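Local coordinates for activator of Hsp90 ATPase homologue 1/2-like C-terminal domain-containing protein (PDB 1XFS) that is of unknown function but belongs to the AHA1 family, part of the Bet v 1-like superfamily, many members of which bind ligands in a cavity, at residues 24-29 / 78-83; 35-40 / 161-166; 47-52 / 57-62; 90-93 / 97-100. All coordinates share one frame; numbering follows the deposited sequence.

Interaction 1. Residues 24-29 / 78-83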
loop_
_atom_site.group_PDB
_atom_site.type_symbol
_atom_site.label_atom_id
_atom_site.label_comp_id
_atom_site.label_asym_id
_atom_site.label_seq_id
_atom_site.Cartn_x
_atom_site.Cartn_y
_atom_site.Cartn_z
ATOM N N LEU A 24 -23.993 10.119 -2.844
ATOM C CA LEU A 24 -23.948 9.941 -4.292
ATOM C C LEU A 24 -22.529 10.044 -4.831
ATOM O O LEU A 24 -22.133 9.270 -5.697
ATOM C CB LEU A 24 -24.834 10.971 -4.988
ATOM C CG LEU A 24 -26.336 10.804 -4.783
ATOM C CD1 LEU A 24 -27.058 11.878 -5.583
ATOM C CD2 LEU A 24 -26.781 9.416 -5.230
ATOM N N VAL A 25 -21.769 11.011 -4.321
ATOM C CA VAL A 25 -20.393 11.192 -4.755
ATOM C C VAL A 25 -19.613 9.917 -4.462
ATOM O O VAL A 25 -18.831 9.443 -5.296
ATOM C CB VAL A 25 -19.723 12.380 -4.029
ATOM C CG1 VAL A 25 -18.245 12.468 -4.407
ATOM C CG2 VAL A 25 -20.436 13.675 -4.402
ATOM N N TRP A 26 -19.839 9.351 -3.284
ATOM C CA TRP A 26 -19.146 8.128 -2.915
ATOM C C TRP A 26 -19.447 7.015 -3.905
ATOM O O TRP A 26 -18.552 6.274 -4.287
ATOM C CB TRP A 26 -19.536 7.692 -1.505
ATOM C CG TRP A 26 -18.802 6.460 -1.052
ATOM C CD1 TRP A 26 -19.307 5.200 -0.930
ATOM C CD2 TRP A 26 -17.424 6.380 -0.656
ATOM N NE1 TRP A 26 -18.332 4.335 -0.474
ATOM C CE2 TRP A 26 -17.167 5.038 -0.297
ATOM C CE3 TRP A 26 -16.382 7.317 -0.565
ATOM C CZ2 TRP A 26 -15.911 4.605 0.149
ATOM C CZ3 TRP A 26 -15.125 6.883 -0.119
ATOM C CH2 TRP A 26 -14.908 5.540 0.232
ATOM N N ARG A 27 -20.702 6.893 -4.326
ATOM C CA ARG A 27 -21.041 5.849 -5.282
ATOM C C ARG A 27 -20.326 6.100 -6.608
ATOM O O ARG A 27 -19.860 5.164 -7.266
ATOM C CB ARG A 27 -22.553 5.775 -5.495
ATOM C CG ARG A 27 -23.311 5.342 -4.247
ATOM C CD ARG A 27 -24.802 5.247 -4.512
ATOM N NE ARG A 27 -25.089 4.275 -5.560
ATOM C CZ ARG A 27 -26.307 4.013 -6.025
ATOM N NH1 ARG A 27 -27.359 4.652 -5.533
ATOM N NH2 ARG A 27 -26.474 3.105 -6.979
ATOM N N GLY A 28 -20.222 7.365 -7.000
ATOM C CA GLY A 28 -19.540 7.687 -8.241
ATOM C C GLY A 28 -18.069 7.300 -8.215
ATOM O O GLY A 28 -17.498 6.910 -9.232
ATOM N N LEU A 29 -17.451 7.398 -7.044
ATOM C CA LEU A 29 -16.040 7.065 -6.892
ATOM C C LEU A 29 -15.748 5.583 -6.752
ATOM O O LEU A 29 -14.617 5.152 -6.977
ATOM C CB LEU A 29 -15.474 7.776 -5.661
ATOM C CG LEU A 29 -15.262 9.281 -5.795
ATOM C CD1 LEU A 29 -15.114 9.893 -4.415
ATOM C CD2 LEU A 29 -14.029 9.543 -6.645
ATOM N N LEU A 78 -6.091 0.926 -0.587
ATOM C CA LEU A 78 -5.365 0.903 0.676
ATOM C C LEU A 78 -6.244 1.271 1.860
ATOM O O LEU A 78 -6.037 0.792 2.973
ATOM C CB LEU A 78 -4.180 1.857 0.610
ATOM C CG LEU A 78 -3.195 1.584 -0.522
ATOM C CD1 LEU A 78 -2.111 2.662 -0.518
ATOM C CD2 LEU A 78 -2.558 0.199 -0.344
ATOM N N GLU A 79 -7.209 2.153 1.623
ATOM C CA GLU A 79 -8.135 2.568 2.661
ATOM C C GLU A 79 -9.490 2.836 2.031
ATOM O O GLU A 79 -9.582 3.459 0.971
ATOM C CB GLU A 79 -7.652 3.836 3.384
ATOM C CG GLU A 79 -8.654 4.307 4.447
ATOM C CD GLU A 79 -8.267 5.603 5.135
ATOM O OE1 GLU A 79 -9.176 6.294 5.640
ATOM O OE2 GLU A 79 -7.060 5.932 5.199
ATOM N N VAL A 80 -10.530 2.342 2.689
ATOM C CA VAL A 80 -11.897 2.536 2.237
ATOM C C VAL A 80 -12.701 2.930 3.460
ATOM O O VAL A 80 -13.142 2.076 4.232
ATOM C CB VAL A 80 -12.499 1.246 1.634
ATOM C CG1 VAL A 80 -13.910 1.521 1.124
ATOM C CG2 VAL A 80 -11.621 0.741 0.488
ATOM N N THR A 81 -12.863 4.232 3.657
ATOM C CA THR A 81 -13.625 4.741 4.787
ATOM C C THR A 81 -14.867 5.344 4.150
ATOM O O THR A 81 -14.834 6.433 3.585
ATOM C CB THR A 81 -12.779 5.774 5.566
ATOM O OG1 THR A 81 -11.557 5.149 5.988
ATOM C CG2 THR A 81 -13.519 6.264 6.804
ATOM N N ASP A 82 -15.961 4.591 4.223
ATOM C CA ASP A 82 -17.220 4.980 3.594
ATOM C C ASP A 82 -17.605 6.462 3.657
ATOM O O ASP A 82 -17.663 7.067 4.728
ATOM C CB ASP A 82 -18.359 4.097 4.128
ATOM C CG ASP A 82 -18.255 2.647 3.644
ATOM O OD1 ASP A 82 -17.413 2.358 2.760
ATOM O OD2 ASP A 82 -19.013 1.789 4.149
ATOM N N GLU A 83 -17.839 7.022 2.470
ATOM C CA GLU A 83 -18.233 8.412 2.268
ATOM C C GLU A 83 -17.305 9.425 2.925
ATOM O O GLU A 83 -17.688 10.558 3.191
ATOM C CB GLU A 83 -19.685 8.604 2.735
ATOM C CG GLU A 83 -20.642 7.683 1.978
ATOM C CD GLU A 83 -22.091 7.810 2.399
ATOM O OE1 GLU A 83 -22.896 6.939 2.005
ATOM O OE2 GLU A 83 -22.432 8.780 3.107
#
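W26, on helix 22-30, offers one flat face of its indole to the backbone of D82 and E83, where strand 70-81 has run out into a turn. CG stands anti to the backbone N (chi1 -178°), which carries the ring off the helix and in under that turn. E83 N lies over the middle of the ring system, 3.2 Å from W26 CD2. Nearer the rim of the same face comes D82 CA, 4.1 Å from the centroid of the six-membered ring, a CH-pi contact. Neither carboxylate stacks: the planes of D82 and E83 are turned 63° and 52° from the indole. What E83 brings is its CG methylene, 3.7 Å from W26 CB, with the rest of the chain extended; D82 sends OD1 to 3.8 Å from W26 CZ2. V80 approaches quite differently, in the ring plane, with CG1 at 3.8 Å from W26 CZ2. L86 and L120, from two other strands of the sheet, also touch W26. With an alanine here, the turn at D82 and E83 would probably lose the surface it rests on, and V80 CG1 its edge contact, opening a gap between helix and strand end. No hydrogen bond crosses between the segments, so this join between helix and sheet in the Bet v 1-like fold depends on close fit and dispersion, with the acidic groups kept off the ring face.

Interaction 2. Residues 35-40 / 161-166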
loop_
_atom_site.group_PDB
_atom_site.type_symbol
_atom_site.label_atom_id
_atom_site.label_comp_id
_atom_site.label_asym_id
_atom_site.label_seq_id
_atom_site.Cartn_x
_atom_site.Cartn_y
_atom_site.Cartn_z
ATOM N N LEU A 35 -17.966 4.815 -12.639
ATOM C CA LEU A 35 -16.577 5.164 -12.896
ATOM C C LEU A 35 -16.246 5.217 -14.380
ATOM O O LEU A 35 -15.575 6.137 -14.838
ATOM C CB LEU A 35 -15.652 4.152 -12.222
ATOM C CG LEU A 35 -15.401 4.356 -10.727
ATOM C CD1 LEU A 35 -14.759 3.105 -10.131
ATOM C CD2 LEU A 35 -14.502 5.567 -10.529
ATOM N N LYS A 36 -16.719 4.235 -15.134
ATOM C CA LYS A 36 -16.411 4.199 -16.555
ATOM C C LYS A 36 -16.993 5.366 -17.343
ATOM O O LYS A 36 -16.703 5.520 -18.529
ATOM C CB LYS A 36 -16.884 2.882 -17.166
ATOM C CG LYS A 36 -18.383 2.731 -17.248
ATOM C CD LYS A 36 -18.735 1.416 -17.913
ATOM C CE LYS A 36 -20.204 1.358 -18.280
ATOM N NZ LYS A 36 -21.089 1.526 -17.102
ATOM N N LYS A 37 -17.795 6.197 -16.687
ATOM C CA LYS A 37 -18.401 7.336 -17.363
ATOM C C LYS A 37 -17.832 8.703 -16.998
ATOM O O LYS A 37 -18.356 9.720 -17.453
ATOM C CB LYS A 37 -19.909 7.346 -17.124
ATOM C CG LYS A 37 -20.629 6.184 -17.770
ATOM C CD LYS A 37 -22.119 6.306 -17.586
ATOM C CE LYS A 37 -22.846 5.230 -18.357
ATOM N NZ LYS A 37 -24.316 5.389 -18.218
ATOM N N TRP A 38 -16.772 8.744 -16.195
ATOM C CA TRP A 38 -16.194 10.029 -15.800
ATOM C C TRP A 38 -14.724 10.000 -15.394
ATOM O O TRP A 38 -14.044 11.022 -15.446
ATOM C CB TRP A 38 -16.982 10.623 -14.627
ATOM C CG TRP A 38 -16.737 9.901 -13.319
ATOM C CD1 TRP A 38 -17.450 8.853 -12.808
ATOM C CD2 TRP A 38 -15.681 10.162 -12.380
ATOM N NE1 TRP A 38 -16.904 8.447 -11.613
ATOM C CE2 TRP A 38 -15.818 9.232 -11.326
ATOM C CE3 TRP A 38 -14.629 11.089 -12.331
ATOM C CZ2 TRP A 38 -14.946 9.204 -10.228
ATOM C CZ3 TRP A 38 -13.760 11.062 -11.242
ATOM C CH2 TRP A 38 -13.926 10.123 -10.203
ATOM N N PHE A 39 -14.247 8.826 -14.983
ATOM C CA PHE A 39 -12.878 8.643 -14.502
ATOM C C PHE A 39 -11.771 9.171 -15.408
ATOM O O PHE A 39 -10.711 9.571 -14.926
ATOM C CB PHE A 39 -12.648 7.160 -14.195
ATOM C CG PHE A 39 -11.476 6.895 -13.299
ATOM C CD1 PHE A 39 -11.454 7.377 -11.990
ATOM C CD2 PHE A 39 -10.403 6.136 -13.754
ATOM C CE1 PHE A 39 -10.377 7.102 -11.146
ATOM C CE2 PHE A 39 -9.320 5.856 -12.916
ATOM C CZ PHE A 39 -9.307 6.339 -11.609
ATOM N N VAL A 40 -12.007 9.164 -16.716
ATOM C CA VAL A 40 -11.020 9.676 -17.655
ATOM C C VAL A 40 -11.639 10.835 -18.429
ATOM O O VAL A 40 -12.830 10.823 -18.741
ATOM C CB VAL A 40 -10.539 8.587 -18.653
ATOM C CG1 VAL A 40 -9.800 7.490 -17.894
ATOM C CG2 VAL A 40 -11.720 8.006 -19.415
ATOM N N GLU A 161 -19.542 15.383 -11.538
ATOM C CA GLU A 161 -20.673 16.165 -11.058
ATOM C C GLU A 161 -21.812 16.141 -12.074
ATOM O O GLU A 161 -22.979 16.041 -11.701
ATOM C CB GLU A 161 -20.248 17.608 -10.785
ATOM C CG GLU A 161 -21.273 18.398 -9.979
ATOM C CD GLU A 161 -20.859 19.834 -9.745
ATOM O OE1 GLU A 161 -21.545 20.532 -8.969
ATOM O OE2 GLU A 161 -19.851 20.268 -10.345
ATOM N N GLU A 162 -21.467 16.226 -13.353
ATOM C CA GLU A 162 -22.471 16.211 -14.412
ATOM C C GLU A 162 -23.224 14.882 -14.450
ATOM O O GLU A 162 -24.438 14.846 -14.649
ATOM C CB GLU A 162 -21.806 16.465 -15.768
ATOM C CG GLU A 162 -22.757 16.415 -16.950
ATOM C CD GLU A 162 -22.045 16.619 -18.273
ATOM O OE1 GLU A 162 -21.212 15.763 -18.642
ATOM O OE2 GLU A 162 -22.316 17.640 -18.941
ATOM N N LEU A 163 -22.490 13.792 -14.255
ATOM C CA LEU A 163 -23.067 12.456 -14.266
ATOM C C LEU A 163 -24.040 12.216 -13.119
ATOM O O LEU A 163 -25.158 11.738 -13.324
ATOM C CB LEU A 163 -21.950 11.409 -14.202
ATOM C CG LEU A 163 -22.374 9.944 -14.058
ATOM C CD1 LEU A 163 -23.073 9.483 -15.328
ATOM C CD2 LEU A 163 -21.145 9.080 -13.787
ATOM N N LEU A 164 -23.607 12.548 -11.908
ATOM C CA LEU A 164 -24.427 12.345 -10.719
ATOM C C LEU A 164 -25.706 13.171 -10.711
ATOM O O LEU A 164 -26.726 12.739 -10.174
ATOM C CB LEU A 164 -23.598 12.639 -9.467
ATOM C CG LEU A 164 -22.390 11.706 -9.284
ATOM C CD1 LEU A 164 -21.610 12.116 -8.044
ATOM C CD2 LEU A 164 -22.869 10.262 -9.165
ATOM N N LYS A 165 -25.660 14.356 -11.309
ATOM C CA LYS A 165 -26.844 15.204 -11.350
ATOM C C LYS A 165 -27.950 14.637 -12.239
ATOM O O LYS A 165 -29.130 14.746 -11.911
ATOM C CB LYS A 165 -26.474 16.614 -11.814
ATOM C CG LYS A 165 -25.709 17.410 -10.773
ATOM C CD LYS A 165 -25.423 18.818 -11.252
ATOM C CE LYS A 165 -24.704 19.622 -10.185
ATOM N NZ LYS A 165 -24.350 20.981 -10.678
ATOM N N GLN A 166 -27.572 14.022 -13.356
ATOM C CA GLN A 166 -28.560 13.463 -14.272
ATOM C C GLN A 166 -28.984 12.037 -13.938
ATOM O O GLN A 166 -30.051 11.588 -14.357
ATOM C CB GLN A 166 -28.034 13.524 -15.706
ATOM C CG GLN A 166 -27.793 14.943 -16.196
ATOM C CD GLN A 166 -29.017 15.831 -16.037
ATOM O OE1 GLN A 166 -30.066 15.576 -16.633
ATOM N NE2 GLN A 166 -28.889 16.879 -15.228
#
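K37 and W38 meet L163, and through them the loop after helix 32-35 packs on the long C-terminal helix 149-167 of the Bet v 1-like (helix-grip) fold. L35 O receives both W38 N, at 3.2 Å, and F39 N, at 3.0 Å; this double grip curls the chain and brings K37 and W38 round to the helix. The L35 side chain itself turns the other way, onto C49 and V51 of strand 45-51. K37 follows, crossing L163 at about a right angle: its CB is 4.0 Å from L163 CD2 and its CD 4.0 Å from L163 CD1, after which the extended chain carries the ammonium away from the helix. W38 has CG between the backbone N and the carbonyl carbon (chi1 73°), which sets CD1 against L163, while NE1 is hydrogen-bonded to G28 O and ties the loop to helix 22-30 as well. T156, Q159 and L160 of helix 149-167 also touch the ring. F39 lays CD1 over one indole face, toward the rim. V40 O then takes a hydrogen bond from Q159 NE2. Across the contact, the closest pair is W38 CD1 and L163 CD2, 3.8 Å apart.

Interaction 3. Residues 47-52 / 57-62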
loop_
_atom_site.group_PDB
_atom_site.type_symbol
_atom_site.label_atom_id
_atom_site.label_comp_id
_atom_site.label_asym_id
_atom_site.label_seq_id
_atom_site.Cartn_x
_atom_site.Cartn_y
_atom_site.Cartn_z
ATOM N N SER A 47 -12.600 1.218 -21.353
ATOM C CA SER A 47 -13.021 -0.008 -22.026
ATOM C C SER A 47 -13.385 -1.114 -21.045
ATOM O O SER A 47 -14.063 -2.079 -21.407
ATOM C CB SER A 47 -11.903 -0.503 -22.943
ATOM O OG SER A 47 -11.450 0.540 -23.793
ATOM N N ASP A 48 -12.928 -0.977 -19.806
ATOM C CA ASP A 48 -13.215 -1.967 -18.781
ATOM C C ASP A 48 -12.852 -1.387 -17.420
ATOM O O ASP A 48 -11.953 -0.557 -17.302
ATOM C CB ASP A 48 -12.406 -3.243 -19.033
ATOM C CG ASP A 48 -12.986 -4.456 -18.320
ATOM O OD1 ASP A 48 -12.372 -5.538 -18.394
ATOM O OD2 ASP A 48 -14.061 -4.332 -17.698
ATOM N N CYS A 49 -13.562 -1.831 -16.395
ATOM C CA CYS A 49 -13.314 -1.371 -15.039
ATOM C C CYS A 49 -13.793 -2.422 -14.050
ATOM O O CYS A 49 -14.963 -2.813 -14.063
ATOM C CB CYS A 49 -14.029 -0.041 -14.783
ATOM S SG CYS A 49 -13.811 0.585 -13.089
ATOM N N ARG A 50 -12.872 -2.883 -13.205
ATOM C CA ARG A 50 -13.167 -3.890 -12.190
ATOM C C ARG A 50 -12.778 -3.294 -10.840
ATOM O O ARG A 50 -11.690 -2.734 -10.690
ATOM C CB ARG A 50 -12.346 -5.160 -12.431
ATOM C CG ARG A 50 -12.661 -5.893 -13.730
ATOM C CD ARG A 50 -13.969 -6.661 -13.633
ATOM N NE ARG A 50 -13.918 -7.702 -12.606
ATOM C CZ ARG A 50 -14.922 -8.527 -12.329
ATOM N NH1 ARG A 50 -16.062 -8.441 -13.004
ATOM N NH2 ARG A 50 -14.792 -9.436 -11.371
ATOM N N VAL A 51 -13.674 -3.413 -9.866
ATOM C CA VAL A 51 -13.433 -2.880 -8.530
ATOM C C VAL A 51 -13.769 -3.874 -7.415
ATOM O O VAL A 51 -14.875 -4.400 -7.366
ATOM C CB VAL A 51 -14.274 -1.589 -8.297
ATOM C CG1 VAL A 51 -14.269 -1.213 -6.814
ATOM C CG2 VAL A 51 -13.719 -0.442 -9.135
ATOM N N ASP A 52 -12.798 -4.139 -6.538
ATOM C CA ASP A 52 -12.999 -5.001 -5.366
ATOM C C ASP A 52 -12.741 -3.972 -4.262
ATOM O O ASP A 52 -11.592 -3.742 -3.870
ATOM C CB ASP A 52 -11.964 -6.137 -5.318
ATOM C CG ASP A 52 -12.139 -7.052 -4.104
ATOM O OD1 ASP A 52 -11.284 -7.939 -3.894
ATOM O OD2 ASP A 52 -13.132 -6.899 -3.362
ATOM N N GLY A 57 -7.831 -4.843 -2.171
ATOM C CA GLY A 57 -8.643 -5.177 -3.333
ATOM C C GLY A 57 -8.152 -4.520 -4.611
ATOM O O GLY A 57 -7.639 -3.401 -4.596
ATOM N N GLU A 58 -8.319 -5.215 -5.729
ATOM C CA GLU A 58 -7.859 -4.699 -7.005
ATOM C C GLU A 58 -8.736 -3.598 -7.594
ATOM O O GLU A 58 -9.959 -3.625 -7.484
ATOM C CB GLU A 58 -7.727 -5.855 -8.009
ATOM C CG GLU A 58 -7.307 -5.440 -9.414
ATOM C CD GLU A 58 -7.031 -6.642 -10.298
ATOM O OE1 GLU A 58 -7.894 -7.546 -10.359
ATOM O OE2 GLU A 58 -5.963 -6.677 -10.941
ATOM N N PHE A 59 -8.080 -2.608 -8.192
ATOM C CA PHE A 59 -8.742 -1.503 -8.873
ATOM C C PHE A 59 -8.151 -1.613 -10.283
ATOM O O PHE A 59 -7.022 -1.179 -10.527
ATOM C CB PHE A 59 -8.369 -0.162 -8.225
ATOM C CG PHE A 59 -9.107 1.017 -8.796
ATOM C CD1 PHE A 59 -8.718 2.319 -8.482
ATOM C CD2 PHE A 59 -10.183 0.831 -9.660
ATOM C CE1 PHE A 59 -9.387 3.425 -9.028
ATOM C CE2 PHE A 59 -10.862 1.925 -10.212
ATOM C CZ PHE A 59 -10.462 3.229 -9.894
ATOM N N TYR A 60 -8.907 -2.233 -11.192
ATOM C CA TYR A 60 -8.470 -2.460 -12.574
ATOM C C TYR A 60 -9.270 -1.632 -13.570
ATOM O O TYR A 60 -10.498 -1.572 -13.505
ATOM C CB TYR A 60 -8.624 -3.947 -12.927
ATOM C CG TYR A 60 -8.415 -4.310 -14.394
ATOM C CD1 TYR A 60 -7.138 -4.445 -14.933
ATOM C CD2 TYR A 60 -9.507 -4.538 -15.235
ATOM C CE1 TYR A 60 -6.952 -4.806 -16.282
ATOM C CE2 TYR A 60 -9.331 -4.892 -16.580
ATOM C CZ TYR A 60 -8.052 -5.026 -17.094
ATOM O OH TYR A 60 -7.891 -5.377 -18.421
ATOM N N THR A 61 -8.570 -0.990 -14.494
ATOM C CA THR A 61 -9.242 -0.191 -15.503
ATOM C C THR A 61 -8.481 -0.272 -16.817
ATOM O O THR A 61 -7.271 -0.468 -16.830
ATOM C CB THR A 61 -9.342 1.291 -15.076
ATOM O OG1 THR A 61 -8.025 1.820 -14.880
ATOM C CG2 THR A 61 -10.130 1.424 -13.780
ATOM N N VAL A 62 -9.204 -0.161 -17.926
ATOM C CA VAL A 62 -8.572 -0.173 -19.236
ATOM C C VAL A 62 -8.937 1.147 -19.883
ATOM O O VAL A 62 -10.103 1.404 -20.175
ATOM C CB VAL A 62 -9.076 -1.320 -20.127
ATOM C CG1 VAL A 62 -8.415 -1.224 -21.500
ATOM C CG2 VAL A 62 -8.756 -2.659 -19.483
HETATM O O HOH W 1 -9.151 -7.971 -5.695
#
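S47-D52 and G57-V62 form the two arms of a beta hairpin, their strand axes 4.5 Å apart and antiparallel at 176°. R50 and Y60 are a hydrogen-bonded pair: R50 N reaches Y60 O at 2.7 Å, and Y60 N returns to R50 O at 2.9 Å, in the carbonyl plane. V62 N to D48 O, S47 N to V62 O and D52 N to E58 O extend the ladder toward its two ends. C49 with T61 and V51 with F59 are non-hydrogen-bonded pairs, and these four side chains share a face. V51 and F59 lie side by side, CG2 of V51 at 3.8 Å from CD2 of F59, while C49 SG sits at the edge of the F59 ring and 3.8 Å from T61 CG2. On the other face Y60 holds CG anti to the backbone N (chi1 171°), which places the ring beside R50, whose CG is 3.7 Å from Y60 CD2, and beside D48: OD1 lies in the ring plane, 3.6 Å from Y60 CE2, with the carboxylate turned 89° to the ring. An alanine in place of Y60 would probably leave the R50 methylenes without their packing partner and D48 OD1 without the ring edge beside it. Near the turn, a water accepts from E58 N and donates to D52 OD1, which also pairs with R54. Strand 45-51 is outermost in the sheet; strand 70-81 flanks the other arm, bonding through G57, F59 and T61, while P32 and L35 of helix 32-35 pack on C49 and V51.

Interaction 4. Residues 90-93 / 97-100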
loop_
_atom_site.group_PDB
_atom_site.type_symbol
_atom_site.label_atom_id
_atom_site.label_comp_id
_atom_site.label_asym_id
_atom_site.label_seq_id
_atom_site.Cartn_x
_atom_site.Cartn_y
_atom_site.Cartn_z
ATOM N N SER A 90 -0.953 2.780 -7.424
ATOM C CA SER A 90 -0.570 2.011 -8.600
ATOM C C SER A 90 0.788 1.369 -8.339
ATOM O O SER A 90 1.328 0.680 -9.193
ATOM C CB SER A 90 -0.544 2.896 -9.859
ATOM O OG SER A 90 0.370 3.957 -9.752
ATOM N N ALA A 91 1.328 1.590 -7.141
ATOM C CA ALA A 91 2.627 1.022 -6.759
ATOM C C ALA A 91 2.422 -0.433 -6.347
ATOM O O ALA A 91 3.377 -1.218 -6.273
ATOM C CB ALA A 91 3.233 1.805 -5.602
ATOM N N LEU A 92 1.168 -0.784 -6.071
ATOM C CA LEU A 92 0.816 -2.143 -5.674
ATOM C C LEU A 92 -0.376 -2.614 -6.496
ATOM O O LEU A 92 -1.156 -1.801 -6.993
ATOM C CB LEU A 92 0.428 -2.186 -4.193
ATOM C CG LEU A 92 1.418 -1.708 -3.130
ATOM C CD1 LEU A 92 0.777 -1.847 -1.749
ATOM C CD2 LEU A 92 2.695 -2.548 -3.201
ATOM N N VAL A 93 -0.510 -3.927 -6.634
ATOM C CA VAL A 93 -1.633 -4.500 -7.360
ATOM C C VAL A 93 -2.434 -5.358 -6.377
ATOM O O VAL A 93 -2.272 -5.229 -5.159
ATOM C CB VAL A 93 -1.170 -5.342 -8.594
ATOM C CG1 VAL A 93 -0.526 -4.421 -9.633
ATOM C CG2 VAL A 93 -0.192 -6.430 -8.170
ATOM N N ARG A 97 0.438 -6.782 -3.706
ATOM C CA ARG A 97 1.656 -7.221 -4.385
ATOM C C ARG A 97 2.374 -6.046 -5.042
ATOM O O ARG A 97 1.736 -5.195 -5.655
ATOM C CB ARG A 97 1.310 -8.240 -5.474
ATOM C CG ARG A 97 2.512 -8.761 -6.250
ATOM C CD ARG A 97 2.080 -9.781 -7.294
ATOM N NE ARG A 97 1.440 -10.954 -6.696
ATOM C CZ ARG A 97 2.069 -11.826 -5.909
ATOM N NH1 ARG A 97 1.415 -12.866 -5.404
ATOM N NH2 ARG A 97 3.355 -11.662 -5.629
ATOM N N PRO A 98 3.711 -5.967 -4.907
ATOM C CA PRO A 98 4.417 -4.851 -5.549
ATOM C C PRO A 98 4.147 -4.910 -7.055
ATOM O O PRO A 98 4.131 -5.991 -7.645
ATOM C CB PRO A 98 5.881 -5.138 -5.223
ATOM C CG PRO A 98 5.781 -5.751 -3.837
ATOM C CD PRO A 98 4.602 -6.697 -3.986
ATOM N N ALA A 99 3.925 -3.754 -7.670
ATOM C CA ALA A 99 3.648 -3.691 -9.101
ATOM C C ALA A 99 4.884 -3.997 -9.946
ATOM O O ALA A 99 6.021 -3.821 -9.504
ATOM C CB ALA A 99 3.103 -2.310 -9.457
ATOM N N VAL A 100 4.662 -4.461 -11.171
ATOM C CA VAL A 100 5.781 -4.764 -12.047
ATOM C C VAL A 100 6.397 -3.456 -12.540
ATOM O O VAL A 100 5.707 -2.598 -13.084
ATOM C CB VAL A 100 5.340 -5.643 -13.241
ATOM C CG1 VAL A 100 4.857 -6.993 -12.738
ATOM C CG2 VAL A 100 4.234 -4.959 -14.018
#
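The flat peptide carbonyls of R97 and A91 receive their N-H donors from 90-93 and 97-100 in different ways. V93 N comes to R97 O in the carbonyl plane, at 2.8 Å, whereas A99 N, 2.9 Å from A91 O, stands above the carbonyl plane, 40° out of it. R97 O has further company: L92 CA approaches it to 3.2 Å in a CA-H...O contact, and V93 CG2 to 3.4 Å. L92 CD2 meets P98 at CA, 3.7 Å away, with the ring atom CG farther off. This is a small beta hairpin whose arms are joined by three residues, with L92 and P98 as a non-hydrogen-bonded antiparallel pair. A proline there breaks no bond of this two-stranded ladder, as the pair uses no N-H of P98. Nearer the turn, the return bond from R97 N to V93 O is weak beside the strong one from V93 N to R97 O. With V93 CG1 anti to the carbonyl carbon (chi1 -66°), CG2 falls between the backbone N and that carbon and faces R97 CB, 3.6 Å away. R97 CG and CD still run beside V93 CG2; past CD the chain leads away, and NH2 forms a salt bridge with D11 OD2 of the second subunit and a hydrogen bond to H135 O, also of the second subunit. A91 packs on L92 of the second subunit, and L92 on A91 of that subunit. Back at the start of the first arm, S90 OG is hydrogen-bonded to M114 N, and S90 O lies 3.5 Å from A99 CB.

In the fold
Interaction 1 is a surface contact of helix 22-30 with a strand end; interactions 2, 3 and 4 are all partly buried. Interactions 1 and 2 both involve a tryptophan, though in interaction 2 a leucine of helix 149-167 is the larger part, and L29 packing on W38 brings the two together. Neither has a hydrogen bond between its segments. Interactions 3 and 4 are hairpins and are held mainly by backbone bonds, the former within the large sheet, the latter a short one at the subunit interface. L35 and F39 carry interaction 2 onto V51 and F59 of interaction 3, whereas interactions 2 and 4 lie on opposite sides of the chain's centre, about 27 Å between centres. L78 touches L92, lightly joining interactions 1 and 4.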